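Local coordinates for protein histidinol dehydrogenase (Elizabethkingia anophelis NUHP1, PDB 6AN0) that probably catalyses the two successive NAD-dependent oxidations, with zinc as cofactor, that turn L-histidinol through L-histidinaldehyde into L-histidine, the last step of histidine biosynthesis, at residues 68-74 and 185-189; 127-133 and 158-164; 150-156 and 386-391; 209-214 and 232-236. Residue numbers count along the deposited sequence, not the author numbering.

Contact 1. Residues 68-74 and 185-189; sequences IRVSSDE and KNIYK
A single antiparallel bridge joins the loop and helix start of residues 68-74 to the strand within 185-189, near the periphery of the chain. Arg69 and Tyr188 form the non-hydrogen-bonded pair (CA-CA 4.5 Å), flanked by Lys189 N to Ile68 O at 2.8 Å and Val70 N to Ile187 O at 2.9 Å. The first segment is extended at Arg69 and Val70 and enters a helix at Ser72. Ser71 (chi1 p) is its N-cap: Glu74 N donates to Ser71 OG at 3.2 Å, and Ser71 N to Glu74 OE2 at 2.9 Å, a capping box. A short serine hydroxyl and a longer carboxylate suit these two positions. The other carboxylate oxygen, Glu74 OE1, forms a salt bridge with Lys189 NZ at 2.8 Å, reached by a lysine with chi1 m and chi2 to chi4 t, extended beyond CB; Gly169 O also accepts from that ammonium. Arg69, with chi1 to chi3 all t, runs along the strand so that NH2 donates to Lys185 O at 3.1 Å. Water 1 accepts from Arg69 NE at 3.1 Å and from Ile187 N at 3.0 Å. The beta-branched Val70 and Ile187 pack together (Val70 CG2 to Ile187 CG2 3.7 Å), beside Leu176 of helix 173-181. One glutamate thus caps its own helix start and pairs with the strand, tying helix 72-79 to the sheet edge by charge and backbone.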
loop_
_atom_site.group_PDB
_atom_site.type_symbol
_atom_site.label_atom_id
_atom_site.label_comp_id
_atom_site.label_asym_id
_atom_site.label_seq_id
_atom_site.Cartn_x
_atom_site.Cartn_y
_atom_site.Cartn_z
ATOM N N ILE A 68 28.727 10.016 10.500
ATOM C CA ILE A 68 27.774 9.109 9.862
ATOM C C ILE A 68 27.469 9.554 8.435
ATOM O O ILE A 68 27.236 8.717 7.551
ATOM C CB ILE A 68 26.497 9.022 10.720
ATOM C CG1 ILE A 68 26.829 8.390 12.079
ATOM C CG2 ILE A 68 25.373 8.252 9.990
ATOM C CD1 ILE A 68 25.815 8.691 13.168
ATOM N N ARG A 69 27.495 10.860 8.172
ATOM C CA ARG A 69 27.090 11.388 6.877
ATOM C C ARG A 69 28.251 11.371 5.886
ATOM O O ARG A 69 29.371 11.764 6.225
ATOM C CB ARG A 69 26.548 12.814 7.024
ATOM C CG ARG A 69 25.779 13.252 5.789
ATOM C CD ARG A 69 25.096 14.593 5.959
ATOM N NE ARG A 69 24.540 15.040 4.684
ATOM C CZ ARG A 69 24.171 16.290 4.427
ATOM N NH1 ARG A 69 24.290 17.225 5.360
ATOM N NH2 ARG A 69 23.685 16.604 3.234
ATOM N N VAL A 70 27.976 10.907 4.660
ATOM C CA VAL A 70 28.953 10.991 3.578
ATOM C C VAL A 70 29.218 12.459 3.273
ATOM O O VAL A 70 28.284 13.255 3.131
ATOM C CB VAL A 70 28.436 10.235 2.339
ATOM C CG1 VAL A 70 29.367 10.429 1.151
ATOM C CG2 VAL A 70 28.256 8.740 2.645
ATOM N N SER A 71 30.495 12.824 3.168
ATOM C CA SER A 71 30.904 14.201 2.934
ATOM C C SER A 71 30.903 14.544 1.442
ATOM O O SER A 71 30.856 13.675 0.571
ATOM C CB SER A 71 32.298 14.441 3.507
ATOM O OG SER A 71 33.261 13.715 2.761
ATOM N N SER A 72 30.994 15.846 1.145
ATOM C CA SER A 72 31.054 16.253 -0.255
ATOM C C SER A 72 32.374 15.836 -0.906
ATOM O O SER A 72 32.394 15.500 -2.095
ATOM C CB SER A 72 30.834 17.765 -0.385
ATOM O OG SER A 72 31.937 18.486 0.111
ATOM N N ASP A 73 33.479 15.839 -0.150
ATOM C CA ASP A 73 34.746 15.339 -0.688
ATOM C C ASP A 73 34.640 13.865 -1.072
ATOM O O ASP A 73 35.201 13.435 -2.090
ATOM C CB ASP A 73 35.871 15.535 0.327
ATOM C CG ASP A 73 36.468 16.924 0.280
ATOM O OD1 ASP A 73 36.193 17.661 -0.693
ATOM O OD2 ASP A 73 37.207 17.275 1.218
ATOM N N GLU A 74 33.938 13.075 -0.257
ATOM C CA GLU A 74 33.732 11.667 -0.588
ATOM C C GLU A 74 32.884 11.502 -1.848
ATOM O O GLU A 74 33.164 10.632 -2.681
ATOM C CB GLU A 74 33.093 10.943 0.599
ATOM C CG GLU A 74 34.041 10.795 1.787
ATOM C CD GLU A 74 33.397 10.099 2.980
ATOM O OE1 GLU A 74 33.995 9.135 3.516
ATOM O OE2 GLU A 74 32.290 10.516 3.381
ATOM N N LYS A 185 21.067 14.033 -1.571
ATOM C CA LYS A 185 22.171 14.666 -0.864
ATOM C C LYS A 185 22.378 14.152 0.552
ATOM O O LYS A 185 23.439 14.402 1.128
ATOM C CB LYS A 185 21.967 16.189 -0.806
ATOM C CG LYS A 185 21.931 16.852 -2.173
ATOM C CD LYS A 185 23.273 16.701 -2.874
ATOM C CE LYS A 185 23.154 16.954 -4.369
ATOM N NZ LYS A 185 22.605 18.302 -4.659
ATOM N N ASN A 186 21.404 13.454 1.125
ATOM C CA ASN A 186 21.465 12.982 2.510
ATOM C C ASN A 186 21.800 11.496 2.466
ATOM O O ASN A 186 20.914 10.650 2.387
ATOM C CB ASN A 186 20.142 13.225 3.234
ATOM C CG ASN A 186 19.784 14.710 3.355
ATOM O OD1 ASN A 186 20.639 15.585 3.234
ATOM N ND2 ASN A 186 18.508 14.988 3.610
ATOM N N ILE A 187 23.095 11.180 2.535
ATOM C CA ILE A 187 23.589 9.813 2.401
ATOM C C ILE A 187 24.335 9.455 3.676
ATOM O O ILE A 187 25.236 10.192 4.097
ATOM C CB ILE A 187 24.503 9.667 1.169
ATOM C CG1 ILE A 187 23.781 10.160 -0.094
ATOM C CG2 ILE A 187 24.990 8.232 1.011
ATOM C CD1 ILE A 187 24.673 10.166 -1.324
ATOM N N TYR A 188 23.971 8.322 4.276
ATOM C CA TYR A 188 24.456 7.943 5.590
ATOM C C TYR A 188 25.099 6.565 5.551
ATOM O O TYR A 188 24.559 5.624 4.956
ATOM C CB TYR A 188 23.311 7.968 6.612
ATOM C CG TYR A 188 22.628 9.309 6.636
ATOM C CD1 TYR A 188 21.392 9.492 6.023
ATOM C CD2 TYR A 188 23.248 10.407 7.212
ATOM C CE1 TYR A 188 20.773 10.733 6.037
ATOM C CE2 TYR A 188 22.638 11.643 7.230
ATOM C CZ TYR A 188 21.406 11.803 6.635
ATOM O OH TYR A 188 20.803 13.041 6.654
ATOM N N LYS A 189 26.244 6.456 6.219
ATOM C CA LYS A 189 26.980 5.199 6.352
ATOM C C LYS A 189 26.327 4.387 7.465
ATOM O O LYS A 189 26.677 4.514 8.637
ATOM C CB LYS A 189 28.442 5.471 6.662
ATOM C CG LYS A 189 29.179 6.287 5.613
ATOM C CD LYS A 189 30.604 6.577 6.092
ATOM C CE LYS A 189 31.368 7.414 5.085
ATOM N NZ LYS A 189 32.801 7.591 5.471
HETATM O O HOH W 1 25.413 13.129 2.461
#

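Contact 2. Residues 127-133 and 158-164; sequences ENIGIYI and NITLCTP
Residues 127-133 and 158-164 run as parallel strands, their axes 4.7 Å apart at closest approach and 19° apart in direction, with Asn128 opposite Asn158 and Ile131 opposite Leu161 (CA-CA 4.9 and 4.7 Å). Alternate residues of the first strand both donate and accept: Ile129 N to Asn158 O is 2.9 Å, Thr160 N to Ile129 O 2.8 Å, Ile131 N to Thr160 O 2.8 Å, Cys162 N to Ile131 O 2.9 Å. At the start the side chains add a bond on the Asn128/Tyr132 face, Asn158 ND2 to Asn128 OD1 at 2.7 Å; at the other end, Thr163 OG1 donates to Ile133 O at 2.7 Å. Ile129, Ile131, Ile159 and Leu161 make one apolar face, Ile131 CD1 lying 3.8 Å from Ile159 CG2. Tyr132 (chi1 t), a predicted NAD(+) site, lies with Cys162 on the other, its OH hydrogen-bonded to Gly192 N. In this beta-alpha-beta unit helix 142-154 covers the isoleucine face, helix 192-201 the Tyr132 face, and strands 211-213 and 186-189 flank the pair.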
loop_
_atom_site.group_PDB
_atom_site.type_symbol
_atom_site.label_atom_id
_atom_site.label_comp_id
_atom_site.label_asym_id
_atom_site.label_seq_id
_atom_site.Cartn_x
_atom_site.Cartn_y
_atom_site.Cartn_z
ATOM N N GLU A 127 6.343 13.145 2.380
ATOM C CA GLU A 127 7.340 14.197 2.562
ATOM C C GLU A 127 8.734 13.632 2.813
ATOM O O GLU A 127 9.715 14.126 2.242
ATOM C CB GLU A 127 6.918 15.110 3.714
ATOM C CG GLU A 127 7.775 16.348 3.878
ATOM C CD GLU A 127 7.350 17.187 5.078
ATOM O OE1 GLU A 127 7.347 16.657 6.211
ATOM O OE2 GLU A 127 7.012 18.371 4.886
ATOM N N ASN A 128 8.853 12.601 3.654
ATOM C CA ASN A 128 10.157 12.078 4.058
ATOM C C ASN A 128 10.289 10.627 3.617
ATOM O O ASN A 128 9.537 9.760 4.078
ATOM C CB ASN A 128 10.336 12.206 5.576
ATOM C CG ASN A 128 10.269 13.651 6.045
ATOM O OD1 ASN A 128 11.224 14.401 5.893
ATOM N ND2 ASN A 128 9.131 14.048 6.601
ATOM N N ILE A 129 11.257 10.368 2.745
ATOM C CA ILE A 129 11.453 9.064 2.118
ATOM C C ILE A 129 12.783 8.509 2.601
ATOM O O ILE A 129 13.794 9.221 2.579
ATOM C CB ILE A 129 11.451 9.188 0.581
ATOM C CG1 ILE A 129 10.098 9.722 0.073
ATOM C CG2 ILE A 129 11.893 7.889 -0.074
ATOM C CD1 ILE A 129 8.928 8.803 0.315
ATOM N N GLY A 130 12.790 7.248 3.031
ATOM C CA GLY A 130 14.023 6.544 3.375
ATOM C C GLY A 130 14.281 5.404 2.401
ATOM O O GLY A 130 13.371 4.631 2.087
ATOM N N ILE A 131 15.532 5.306 1.933
ATOM C CA ILE A 131 15.946 4.265 0.990
ATOM C C ILE A 131 17.089 3.484 1.622
ATOM O O ILE A 131 18.091 4.076 2.037
ATOM C CB ILE A 131 16.392 4.854 -0.366
ATOM C CG1 ILE A 131 15.224 5.562 -1.067
ATOM C CG2 ILE A 131 16.974 3.747 -1.264
ATOM C CD1 ILE A 131 15.675 6.477 -2.247
ATOM N N TYR A 132 16.941 2.163 1.678
ATOM C CA TYR A 132 17.992 1.267 2.146
ATOM C C TYR A 132 18.647 0.569 0.962
ATOM O O TYR A 132 17.948 -0.012 0.126
ATOM C CB TYR A 132 17.422 0.216 3.098
ATOM C CG TYR A 132 18.545 -0.623 3.637
ATOM C CD1 TYR A 132 19.392 -0.105 4.605
ATOM C CD2 TYR A 132 18.825 -1.877 3.113
ATOM C CE1 TYR A 132 20.463 -0.829 5.085
ATOM C CE2 TYR A 132 19.911 -2.620 3.605
ATOM C CZ TYR A 132 20.718 -2.078 4.584
ATOM O OH TYR A 132 21.795 -2.774 5.098
ATOM N N ILE A 133 19.983 0.590 0.913
ATOM C CA ILE A 133 20.744 -0.059 -0.147
ATOM C C ILE A 133 21.776 -0.978 0.495
ATOM O O ILE A 133 22.693 -0.496 1.167
ATOM C CB ILE A 133 21.447 0.954 -1.071
ATOM C CG1 ILE A 133 20.439 1.928 -1.711
ATOM C CG2 ILE A 133 22.278 0.234 -2.128
ATOM C CD1 ILE A 133 19.536 1.285 -2.740
ATOM N N ASN A 158 12.457 15.393 1.209
ATOM C CA ASN A 158 13.569 14.901 2.024
ATOM C C ASN A 158 13.782 13.428 1.686
ATOM O O ASN A 158 13.011 12.565 2.130
ATOM C CB ASN A 158 13.281 15.076 3.516
ATOM C CG ASN A 158 13.010 16.521 3.906
ATOM O OD1 ASN A 158 13.624 17.447 3.378
ATOM N ND2 ASN A 158 12.088 16.716 4.849
ATOM N N ILE A 159 14.822 13.130 0.913
ATOM C CA ILE A 159 15.154 11.749 0.557
ATOM C C ILE A 159 16.436 11.361 1.280
ATOM O O ILE A 159 17.473 12.011 1.112
ATOM C CB ILE A 159 15.322 11.571 -0.957
ATOM C CG1 ILE A 159 14.018 11.948 -1.677
ATOM C CG2 ILE A 159 15.776 10.126 -1.241
ATOM C CD1 ILE A 159 14.134 12.093 -3.186
ATOM N N THR A 160 16.367 10.296 2.072
ATOM C CA THR A 160 17.506 9.777 2.811
ATOM C C THR A 160 17.920 8.452 2.193
ATOM O O THR A 160 17.063 7.653 1.809
ATOM C CB THR A 160 17.140 9.579 4.288
ATOM O OG1 THR A 160 17.141 10.852 4.940
ATOM C CG2 THR A 160 18.125 8.645 4.988
ATOM N N LEU A 161 19.232 8.220 2.080
ATOM C CA LEU A 161 19.740 6.924 1.634
ATOM C C LEU A 161 20.736 6.406 2.664
ATOM O O LEU A 161 21.711 7.096 2.975
ATOM C CB LEU A 161 20.396 7.048 0.255
ATOM C CG LEU A 161 20.670 5.717 -0.451
ATOM C CD1 LEU A 161 20.612 5.940 -1.960
ATOM C CD2 LEU A 161 22.009 5.125 -0.062
ATOM N N CYS A 162 20.487 5.204 3.193
ATOM C CA CYS A 162 21.390 4.511 4.113
ATOM C C CYS A 162 22.017 3.313 3.413
ATOM O O CYS A 162 21.310 2.513 2.793
ATOM C CB CYS A 162 20.651 4.008 5.356
ATOM S SG CYS A 162 20.123 5.306 6.490
ATOM N N THR A 163 23.334 3.159 3.564
ATOM C CA THR A 163 24.038 2.022 2.977
ATOM C C THR A 163 25.295 1.795 3.800
ATOM O O THR A 163 25.940 2.779 4.193
ATOM C CB THR A 163 24.356 2.284 1.488
ATOM O OG1 THR A 163 24.883 1.101 0.865
ATOM C CG2 THR A 163 25.337 3.426 1.313
ATOM N N PRO A 164 25.640 0.554 4.134
ATOM C CA PRO A 164 26.684 0.316 5.150
ATOM C C PRO A 164 28.083 0.482 4.583
ATOM O O PRO A 164 28.338 0.166 3.412
ATOM C CB PRO A 164 26.430 -1.131 5.589
ATOM C CG PRO A 164 25.687 -1.755 4.451
ATOM C CD PRO A 164 24.851 -0.662 3.849
#

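Contact 3. Residues 150-156 and 386-391; sequences PAQLAGC and SLDSFI. With EDO (1,2-ethanediol), chain D.
The ring of Phe390 lies with one face over helix backbone, Pro150 C and Ala151 CA, in a contact between the two segments built from packing alone. It sets the C-terminal turn of helix 142-154, closed by a Schellman motif, against a 3-10 turn (387-389) that leads into strand 391-399. Gly155 makes the motif with positive phi (91/19), where a CB would jam against the preceding carbonyl; Cys156 N bonds to Ala151 O at 3.2 Å and Gly155 N to Gln152 O at 3.0 Å. The helix is kinked at Pro150, whose nitrogen has no proton to give; its CA-to-CB bond points toward the turn, and Pro150 CG sits 3.6 Å from Phe390 CE2. Small Ala154 also points toward it and fits between Leu387, Phe390 and Ile391, its CB 3.8 Å from Phe390 CB and 3.7 Å from Ile391 CG2. Leu387 (chi1 t, chi2 p) reaches the helix with CD1, 3.6 Å from Pro150 O. Asp388 forms a salt bridge to Lys393 of the second subunit, and Ser389 OG shares a 2.8 Å hydrogen bond with O1 of 1,2-ethanediol, probably from the crystallisation liquor. Phe390 (chi1 m) also stacks on Phe213; Cys156 SG lies 3.6 Å from Phe390 O.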
loop_
_atom_site.group_PDB
_atom_site.type_symbol
_atom_site.label_atom_id
_atom_site.label_comp_id
_atom_site.label_asym_id
_atom_site.label_seq_id
_atom_site.Cartn_x
_atom_site.Cartn_y
_atom_site.Cartn_z
ATOM N N PRO A 150 11.608 7.970 -8.938
ATOM C CA PRO A 150 10.188 8.281 -8.713
ATOM C C PRO A 150 9.960 9.123 -7.466
ATOM O O PRO A 150 9.011 9.919 -7.437
ATOM C CB PRO A 150 9.521 6.897 -8.610
ATOM C CG PRO A 150 10.625 5.913 -8.444
ATOM C CD PRO A 150 11.830 6.512 -9.078
ATOM N N ALA A 151 10.803 8.976 -6.434
ATOM C CA ALA A 151 10.716 9.880 -5.290
ATOM C C ALA A 151 10.886 11.330 -5.722
ATOM O O ALA A 151 10.153 12.214 -5.266
ATOM C CB ALA A 151 11.776 9.513 -4.240
ATOM N N GLN A 152 11.871 11.599 -6.581
ATOM C CA GLN A 152 12.079 12.966 -7.044
ATOM C C GLN A 152 10.904 13.441 -7.884
ATOM O O GLN A 152 10.425 14.566 -7.704
ATOM C CB GLN A 152 13.394 13.067 -7.829
ATOM C CG GLN A 152 14.645 12.889 -6.969
ATOM C CD GLN A 152 14.944 14.095 -6.069
ATOM O OE1 GLN A 152 14.034 14.794 -5.606
ATOM N NE2 GLN A 152 16.230 14.341 -5.826
ATOM N N LEU A 153 10.398 12.582 -8.771
ATOM C CA LEU A 153 9.291 12.965 -9.638
ATOM C C LEU A 153 8.030 13.272 -8.852
ATOM O O LEU A 153 7.250 14.150 -9.248
ATOM C CB LEU A 153 9.007 11.855 -10.647
ATOM C CG LEU A 153 9.969 11.743 -11.830
ATOM C CD1 LEU A 153 9.704 10.421 -12.542
ATOM C CD2 LEU A 153 9.773 12.917 -12.786
ATOM N N ALA A 154 7.806 12.549 -7.752
ATOM C CA ALA A 154 6.650 12.783 -6.894
ATOM C C ALA A 154 6.728 14.109 -6.143
ATOM O O ALA A 154 5.696 14.590 -5.656
ATOM C CB ALA A 154 6.513 11.638 -5.882
ATOM N N GLY A 155 7.913 14.702 -6.030
ATOM C CA GLY A 155 8.073 15.918 -5.252
ATOM C C GLY A 155 8.436 15.691 -3.801
ATOM O O GLY A 155 8.252 16.598 -2.980
ATOM N N CYS A 156 8.936 14.507 -3.456
ATOM C CA CYS A 156 9.349 14.224 -2.083
ATOM C C CYS A 156 10.526 15.123 -1.694
ATOM O O CYS A 156 11.554 15.133 -2.375
ATOM C CB CYS A 156 9.731 12.748 -1.949
ATOM S SG CYS A 156 8.398 11.588 -2.436
ATOM N N SER A 386 6.226 2.109 -7.858
ATOM C CA SER A 386 5.940 3.021 -8.973
ATOM C C SER A 386 5.789 4.429 -8.413
ATOM O O SER A 386 6.009 4.671 -7.223
ATOM C CB SER A 386 4.682 2.586 -9.740
ATOM O OG SER A 386 3.505 2.844 -8.971
ATOM N N LEU A 387 5.415 5.376 -9.277
ATOM C CA LEU A 387 5.147 6.719 -8.779
ATOM C C LEU A 387 4.105 6.693 -7.658
ATOM O O LEU A 387 4.211 7.455 -6.687
ATOM C CB LEU A 387 4.679 7.617 -9.929
ATOM C CG LEU A 387 4.593 9.089 -9.562
ATOM C CD1 LEU A 387 5.973 9.645 -9.324
ATOM C CD2 LEU A 387 3.903 9.807 -10.710
ATOM N N ASP A 388 3.098 5.807 -7.780
ATOM C CA ASP A 388 2.051 5.653 -6.766
ATOM C C ASP A 388 2.610 5.379 -5.373
ATOM O O ASP A 388 1.943 5.666 -4.369
ATOM C CB ASP A 388 1.122 4.482 -7.102
ATOM C CG ASP A 388 0.499 4.572 -8.483
ATOM O OD1 ASP A 388 0.930 5.398 -9.310
ATOM O OD2 ASP A 388 -0.426 3.775 -8.737
ATOM N N SER A 389 3.785 4.748 -5.291
ATOM C CA SER A 389 4.346 4.362 -4.001
ATOM C C SER A 389 4.815 5.558 -3.189
ATOM O O SER A 389 5.052 5.417 -1.986
ATOM C CB SER A 389 5.530 3.396 -4.193
ATOM O OG SER A 389 5.207 2.358 -5.093
ATOM N N PHE A 390 4.974 6.721 -3.817
ATOM C CA PHE A 390 5.627 7.857 -3.183
ATOM C C PHE A 390 4.670 9.000 -2.883
ATOM O O PHE A 390 5.112 10.075 -2.456
ATOM C CB PHE A 390 6.779 8.343 -4.072
ATOM C CG PHE A 390 7.900 7.337 -4.199
ATOM C CD1 PHE A 390 8.955 7.338 -3.285
ATOM C CD2 PHE A 390 7.876 6.378 -5.203
ATOM C CE1 PHE A 390 9.986 6.415 -3.389
ATOM C CE2 PHE A 390 8.897 5.445 -5.316
ATOM C CZ PHE A 390 9.958 5.467 -4.399
ATOM N N ILE A 391 3.367 8.796 -3.091
ATOM C CA ILE A 391 2.376 9.852 -2.963
ATOM C C ILE A 391 1.226 9.372 -2.090
ATOM O O ILE A 391 1.054 8.178 -1.844
ATOM C CB ILE A 391 1.836 10.292 -4.342
ATOM C CG1 ILE A 391 1.200 9.090 -5.054
ATOM C CG2 ILE A 391 2.958 10.868 -5.177
ATOM C CD1 ILE A 391 0.410 9.458 -6.322
HETATM C C1 EDO D . 4.336 -0.801 -3.886
HETATM O O1 EDO D . 3.488 0.302 -4.231
HETATM C C2 EDO D . 5.417 -0.206 -2.993
HETATM O O2 EDO D . 4.741 0.549 -1.999
#

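Contact 4. Residues 209-214 and 232-236; sequences ADKIFG and VAIDM. With EDO (1,2-ethanediol), chain D.
Asp235 (chi1 p) is the polar hub: its OD2 accepts from Gly214 N at 2.9 Å, while OD1 forms a salt bridge with Lys224 of the intervening helix. A short acid fits here, since it can reach a backbone amide and a lysine at once. Gly214 turns out of the strand at phi/psi 116/130, angles at which a CB would collide with the carbonyl before it. The backbones pair in parallel, Lys211 opposite Ala233 (CA-CA 4.4 Å) and Ile212 opposite Ile234 (4.9 Å), through Ala233 N to Asp210 O at 3.0 Å and Ile212 N to Ala233 O at 2.9 Å; Asp235 N to Ile212 O, at 3.2 Å, is weak. Lys211 stretches out with all four chi angles t, its CG 3.7 Å from Ala233 CB. Its NZ donates to Ser389 O and, weakly, to 1,2-ethanediol O2 at 3.5 Å; the same O2 donates to Asp235 O at 2.8 Å. Val232 points toward the first segment, Val232 CG2 lying 3.9 Å from Ile212 CD1. Phe213 CD1 lies 3.4 Å from Asp235 CB, and the Phe213 ring stacks on Phe390. Tyr382 of the second subunit packs on Ala233. The unit is beta-alpha-beta, with helix 218-227 as the connection; strand 211-213 also pairs with strand 117-132, and Ile212 and Val232 pack against helix 192-201.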
loop_
_atom_site.group_PDB
_atom_site.type_symbol
_atom_site.label_atom_id
_atom_site.label_comp_id
_atom_site.label_asym_id
_atom_site.label_seq_id
_atom_site.Cartn_x
_atom_site.Cartn_y
_atom_site.Cartn_z
ATOM N N ALA A 209 12.006 8.993 8.593
ATOM C CA ALA A 209 11.265 8.799 7.360
ATOM C C ALA A 209 9.782 8.574 7.640
ATOM O O ALA A 209 9.397 8.077 8.703
ATOM C CB ALA A 209 11.836 7.596 6.609
ATOM N N ASP A 210 8.942 8.946 6.668
ATOM C CA ASP A 210 7.541 8.536 6.690
ATOM C C ASP A 210 7.327 7.176 6.043
ATOM O O ASP A 210 6.375 6.471 6.396
ATOM C CB ASP A 210 6.664 9.567 5.962
ATOM C CG ASP A 210 6.751 10.954 6.587
ATOM O OD1 ASP A 210 7.000 11.934 5.847
ATOM O OD2 ASP A 210 6.561 11.061 7.821
ATOM N N LYS A 211 8.188 6.807 5.097
ATOM C CA LYS A 211 8.082 5.542 4.378
ATOM C C LYS A 211 9.489 5.090 4.004
ATOM O O LYS A 211 10.309 5.907 3.570
ATOM C CB LYS A 211 7.196 5.686 3.128
ATOM C CG LYS A 211 6.863 4.371 2.426
ATOM C CD LYS A 211 5.691 4.562 1.435
ATOM C CE LYS A 211 5.356 3.275 0.683
ATOM N NZ LYS A 211 4.102 3.451 -0.153
ATOM N N ILE A 212 9.763 3.791 4.174
ATOM C CA ILE A 212 11.081 3.209 3.916
ATOM C C ILE A 212 10.980 2.209 2.770
ATOM O O ILE A 212 10.095 1.346 2.770
ATOM C CB ILE A 212 11.642 2.531 5.182
ATOM C CG1 ILE A 212 11.861 3.573 6.294
ATOM C CG2 ILE A 212 12.924 1.745 4.862
ATOM C CD1 ILE A 212 12.099 2.961 7.703
ATOM N N PHE A 213 11.908 2.313 1.816
ATOM C CA PHE A 213 11.957 1.502 0.605
ATOM C C PHE A 213 13.261 0.716 0.536
ATOM O O PHE A 213 14.308 1.190 0.987
ATOM C CB PHE A 213 11.899 2.376 -0.648
ATOM C CG PHE A 213 10.598 3.076 -0.850
ATOM C CD1 PHE A 213 9.687 2.600 -1.778
ATOM C CD2 PHE A 213 10.289 4.223 -0.124
ATOM C CE1 PHE A 213 8.477 3.256 -1.987
ATOM C CE2 PHE A 213 9.084 4.881 -0.327
ATOM C CZ PHE A 213 8.181 4.399 -1.255
ATOM N N GLY A 214 13.210 -0.457 -0.095
ATOM C CA GLY A 214 14.413 -1.176 -0.466
ATOM C C GLY A 214 14.555 -2.507 0.255
ATOM O O GLY A 214 14.409 -2.586 1.472
ATOM N N VAL A 232 5.792 3.931 10.728
ATOM C CA VAL A 232 6.368 4.159 9.401
ATOM C C VAL A 232 5.702 3.217 8.398
ATOM O O VAL A 232 5.284 2.106 8.748
ATOM C CB VAL A 232 7.907 3.983 9.442
ATOM C CG1 VAL A 232 8.285 2.524 9.549
ATOM C CG2 VAL A 232 8.571 4.619 8.227
ATOM N N ALA A 233 5.555 3.676 7.145
ATOM C CA ALA A 233 5.095 2.811 6.062
ATOM C C ALA A 233 6.297 2.131 5.410
ATOM O O ALA A 233 7.409 2.650 5.454
ATOM C CB ALA A 233 4.307 3.610 5.014
ATOM N N ILE A 234 6.071 0.967 4.788
ATOM C CA ILE A 234 7.128 0.326 4.008
ATOM C C ILE A 234 6.611 -0.004 2.612
ATOM O O ILE A 234 5.403 -0.026 2.365
ATOM C CB ILE A 234 7.682 -0.940 4.703
ATOM C CG1 ILE A 234 6.620 -2.042 4.772
ATOM C CG2 ILE A 234 8.212 -0.565 6.098
ATOM C CD1 ILE A 234 7.152 -3.350 5.340
ATOM N N ASP A 235 7.554 -0.258 1.690
ATOM C CA ASP A 235 7.179 -0.431 0.283
ATOM C C ASP A 235 6.400 -1.721 0.067
ATOM O O ASP A 235 5.283 -1.700 -0.467
ATOM C CB ASP A 235 8.403 -0.364 -0.651
ATOM C CG ASP A 235 9.605 -1.198 -0.184
ATOM O OD1 ASP A 235 9.624 -1.745 0.945
ATOM O OD2 ASP A 235 10.570 -1.272 -0.986
ATOM N N MET A 236 6.947 -2.842 0.497
ATOM C CA MET A 236 6.276 -4.122 0.308
ATOM C C MET A 236 7.007 -5.178 1.128
ATOM O O MET A 236 8.135 -4.925 1.568
ATOM C CB MET A 236 6.286 -4.505 -1.165
ATOM C CG MET A 236 7.682 -4.785 -1.646
ATOM S SD MET A 236 7.689 -5.067 -3.417
ATOM C CE MET A 236 7.296 -3.434 -4.013
HETATM C C1 EDO D . 4.336 -0.801 -3.886
HETATM O O1 EDO D . 3.488 0.302 -4.231
HETATM C C2 EDO D . 5.417 -0.206 -2.993
HETATM O O2 EDO D . 4.741 0.549 -1.999
#

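In the fold
Contacts 1, 2 and 4 involve five parallel strands of one mixed sheet, in the order 186-189, 158-163, 117-132, 211-213 and 233-234. Contact 2 is the middle, its centre about 12 Å from that of contact 1 and 9 Å from that of contact 4; the latter two are about 21 Å apart. Along the chain contact 2 falls between the segments of contact 1, and contact 4 follows. Contact 3 crosses both earlier contacts and encloses contact 4, packing on the sheet face through Ile129 and Ile159 and on contact 4 through Phe213. Alternating helices and parallel strands are consistent with a Rossmann-like NAD-binding domain, predicted NAD(+) residue Tyr132 ending strand 117-132; contacts 3 and 4 meet the second subunit.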